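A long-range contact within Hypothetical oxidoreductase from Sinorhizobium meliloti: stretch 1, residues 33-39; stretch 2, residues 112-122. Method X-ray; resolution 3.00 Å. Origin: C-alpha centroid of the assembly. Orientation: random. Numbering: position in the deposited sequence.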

# COMPACT_ATOMS: atom_id res chain seq x y z
N THR A 33 -1.47 -6.98 -8.53
CA THR A 33 -1.90 -7.14 -9.92
C THR A 33 -1.87 -8.61 -10.31
O THR A 33 -1.27 -9.42 -9.60
CB THR A 33 -1.06 -6.33 -10.95
OG1 THR A 33 0.10 -7.08 -11.33
CG2 THR A 33 -0.73 -4.90 -10.54
N VAL A 34 -2.51 -8.93 -11.44
CA VAL A 34 -2.46 -10.22 -12.11
C VAL A 34 -2.17 -9.90 -13.58
O VAL A 34 -2.99 -9.28 -14.28
CB VAL A 34 -3.66 -11.19 -11.92
CG1 VAL A 34 -3.45 -12.45 -12.75
CG2 VAL A 34 -3.84 -11.57 -10.45
N VAL A 35 -0.94 -10.23 -13.99
CA VAL A 35 -0.45 -10.07 -15.36
C VAL A 35 -1.04 -11.20 -16.18
O VAL A 35 -0.93 -12.37 -15.82
CB VAL A 35 1.08 -10.04 -15.45
CG1 VAL A 35 1.53 -9.42 -16.76
CG2 VAL A 35 1.68 -9.31 -14.27
N THR A 36 -1.72 -10.84 -17.26
CA THR A 36 -2.33 -11.83 -18.13
C THR A 36 -1.89 -11.65 -19.58
O THR A 36 -1.50 -10.56 -19.99
CB THR A 36 -3.85 -11.75 -18.02
OG1 THR A 36 -4.28 -10.47 -18.48
CG2 THR A 36 -4.36 -12.03 -16.63
N ALA A 37 -1.99 -12.74 -20.36
CA ALA A 37 -1.68 -12.83 -21.79
C ALA A 37 -2.20 -14.15 -22.35
O ALA A 37 -2.80 -14.94 -21.60
CB ALA A 37 -0.18 -12.71 -22.01
N SER A 38 -2.02 -14.38 -23.66
CA SER A 38 -2.42 -15.62 -24.33
C SER A 38 -1.16 -16.28 -24.93
O SER A 38 -0.40 -15.58 -25.60
CB SER A 38 -3.47 -15.34 -25.41
OG SER A 38 -4.71 -14.93 -24.86
N ASP A 39 -0.91 -17.59 -24.66
CA ASP A 39 0.27 -18.29 -25.18
C ASP A 39 0.21 -18.49 -26.73
O ASP A 39 -0.71 -17.99 -27.40
CB ASP A 39 0.52 -19.63 -24.45
CG ASP A 39 -0.60 -20.66 -24.48
OD1 ASP A 39 -1.29 -20.77 -25.51
OD2 ASP A 39 -0.72 -21.42 -23.49
N ARG A 112 -12.86 -11.76 -19.46
CA ARG A 112 -13.16 -11.61 -20.89
C ARG A 112 -11.90 -11.17 -21.63
O ARG A 112 -10.94 -10.73 -21.00
CB ARG A 112 -14.31 -10.61 -21.15
CG ARG A 112 -13.95 -9.19 -20.74
CD ARG A 112 -14.71 -8.07 -21.43
NE ARG A 112 -14.43 -6.82 -20.72
CZ ARG A 112 -13.64 -5.85 -21.15
NH1 ARG A 112 -13.07 -5.93 -22.35
NH2 ARG A 112 -13.44 -4.77 -20.40
N LEU A 113 -11.93 -11.24 -22.96
CA LEU A 113 -10.81 -10.80 -23.79
C LEU A 113 -10.99 -9.34 -24.19
O LEU A 113 -12.11 -8.93 -24.56
CB LEU A 113 -10.66 -11.68 -25.02
CG LEU A 113 -10.13 -13.06 -24.76
CD1 LEU A 113 -10.73 -14.06 -25.71
CD2 LEU A 113 -8.65 -13.10 -24.89
N GLY A 114 -9.91 -8.57 -24.08
CA GLY A 114 -9.88 -7.16 -24.43
C GLY A 114 -9.78 -6.96 -25.92
O GLY A 114 -9.58 -7.94 -26.65
N ARG A 115 -9.87 -5.68 -26.39
CA ARG A 115 -9.78 -5.31 -27.82
C ARG A 115 -8.56 -5.93 -28.49
O ARG A 115 -8.61 -6.27 -29.68
CB ARG A 115 -9.75 -3.78 -28.00
N ASP A 116 -7.48 -6.14 -27.71
CA ASP A 116 -6.21 -6.69 -28.18
C ASP A 116 -5.95 -8.11 -27.60
O ASP A 116 -4.82 -8.52 -27.41
CB ASP A 116 -5.09 -5.69 -27.87
CG ASP A 116 -5.36 -4.28 -28.41
OD1 ASP A 116 -5.03 -4.03 -29.60
OD2 ASP A 116 -5.93 -3.44 -27.66
N GLY A 117 -7.03 -8.87 -27.41
CA GLY A 117 -7.03 -10.27 -26.99
C GLY A 117 -6.30 -10.64 -25.72
O GLY A 117 -5.68 -11.70 -25.64
N CYS A 118 -6.43 -9.80 -24.70
CA CYS A 118 -5.82 -10.04 -23.41
C CYS A 118 -6.88 -10.30 -22.35
O CYS A 118 -7.92 -9.61 -22.35
CB CYS A 118 -4.94 -8.85 -23.02
SG CYS A 118 -3.37 -8.77 -23.91
N PRO A 119 -6.64 -11.25 -21.42
CA PRO A 119 -7.63 -11.54 -20.38
C PRO A 119 -7.80 -10.39 -19.39
O PRO A 119 -6.88 -10.10 -18.63
CB PRO A 119 -7.11 -12.82 -19.71
CG PRO A 119 -6.10 -13.36 -20.64
CD PRO A 119 -5.49 -12.16 -21.29
N ILE A 120 -8.97 -9.70 -19.45
CA ILE A 120 -9.40 -8.60 -18.57
C ILE A 120 -10.35 -9.16 -17.51
O ILE A 120 -11.42 -9.67 -17.87
CB ILE A 120 -10.10 -7.48 -19.38
CG1 ILE A 120 -9.25 -6.94 -20.56
CG2 ILE A 120 -10.67 -6.39 -18.47
CD1 ILE A 120 -8.05 -6.28 -20.20
N PHE A 121 -10.01 -9.04 -16.21
CA PHE A 121 -10.86 -9.55 -15.14
C PHE A 121 -11.95 -8.57 -14.75
O PHE A 121 -11.77 -7.35 -14.84
CB PHE A 121 -10.04 -9.90 -13.89
CG PHE A 121 -8.95 -10.93 -14.00
CD1 PHE A 121 -8.83 -11.73 -15.13
CD2 PHE A 121 -8.04 -11.11 -12.97
CE1 PHE A 121 -7.81 -12.66 -15.23
CE2 PHE A 121 -7.02 -12.05 -13.07
CZ PHE A 121 -6.90 -12.82 -14.20
N SER A 122 -13.07 -9.10 -14.28
CA SER A 122 -14.17 -8.24 -13.87
C SER A 122 -14.03 -7.86 -12.39
O SER A 122 -13.28 -8.48 -11.64
CB SER A 122 -15.51 -8.90 -14.16
OG SER A 122 -15.58 -10.16 -13.52

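The contact brings a strand, Thr 33 to Ser 38, against the second strand of a hairpin, Pro 119 to Phe 121. The two strand axes come within 6.9 Å, and their N-to-C directions differ by 145°, roughly antiparallel. No backbone-to-backbone hydrogen bond joins the two stretches, so the polar links between them all start from side chains. The spacing also varies along the contact: the CA atoms of Ala 37 and Cys 118 are 5.2 Å apart, whereas those of Val 34 and Phe 121 are 9.0 Å apart, which leaves room between the latter pair for side chains.

Two hydrogen bonds cross the gap, both from a hydroxyl to a backbone carbonyl. In the stronger, Thr 36 OG1 donates to Pro 119 O over 2.6 Å. Pro 119 is buried, where an unpaired carbonyl is costly, and a threonine hydroxyl, held close to its own backbone on a short side chain, can supply a partner. The p rotamer of Thr 36 (chi1 63°) belongs to this arrangement. The second bond, Ser 38 OG to Gly 117 O at 3.5 Å, is weak. Serine suits this partly exposed end of the strand because its small hydroxymethyl group brings a donor to the carbonyl without demanding much space.

The apolar contacts gather around Phe 121. Val 34 CG1 lies 3.6 Å from Phe 121 CE2, and Thr 36 CG2 lies 3.6 Å from Phe 121 CZ; both methyls approach the ring obliquely. Threonine thus serves two purposes, its hydroxyl bonding to a carbonyl while its methyl packs on an aromatic ring. The long reach of phenylalanine spans the wider part of the gap, and the branched valine offers a compact apolar surface to meet it. Val 34, Thr 36 and Ser 38 point their CA-to-CB bonds toward the second stretch, while Val 35 and Ala 37 point theirs away, the alternation expected of a strand.

Pro 119 makes close packing contacts as well. Its CD lies 3.5 Å from Thr 36 OG1 and 3.7 Å from Ala 37 N. Proline has no amide hydrogen to satisfy, so its ring can pack against the neighbouring strand here without leaving a donor buried. Ala 37 contributes through its backbone, since its methyl is directed away. Leu 113 CD2 lies 4.3 Å from Ser 38 OG, a light contact.

The hairpin that presents these groups is held by its own hydrogen bonds. Arg 112 and Ile 120 pair in both directions, Arg 112 N to Ile 120 O at 3.0 Å and Ile 120 N to Arg 112 O at 2.7 Å. A type I turn from Gly 114 to Gly 117 is closed by Gly 117 N to Gly 114 O at 2.8 Å. Gly 117 has a positive phi of 55°, a conformation that favours glycine, and an ideal CB on Gly 114 would be crowded by Ile 120 CG1 at 3.2 Å.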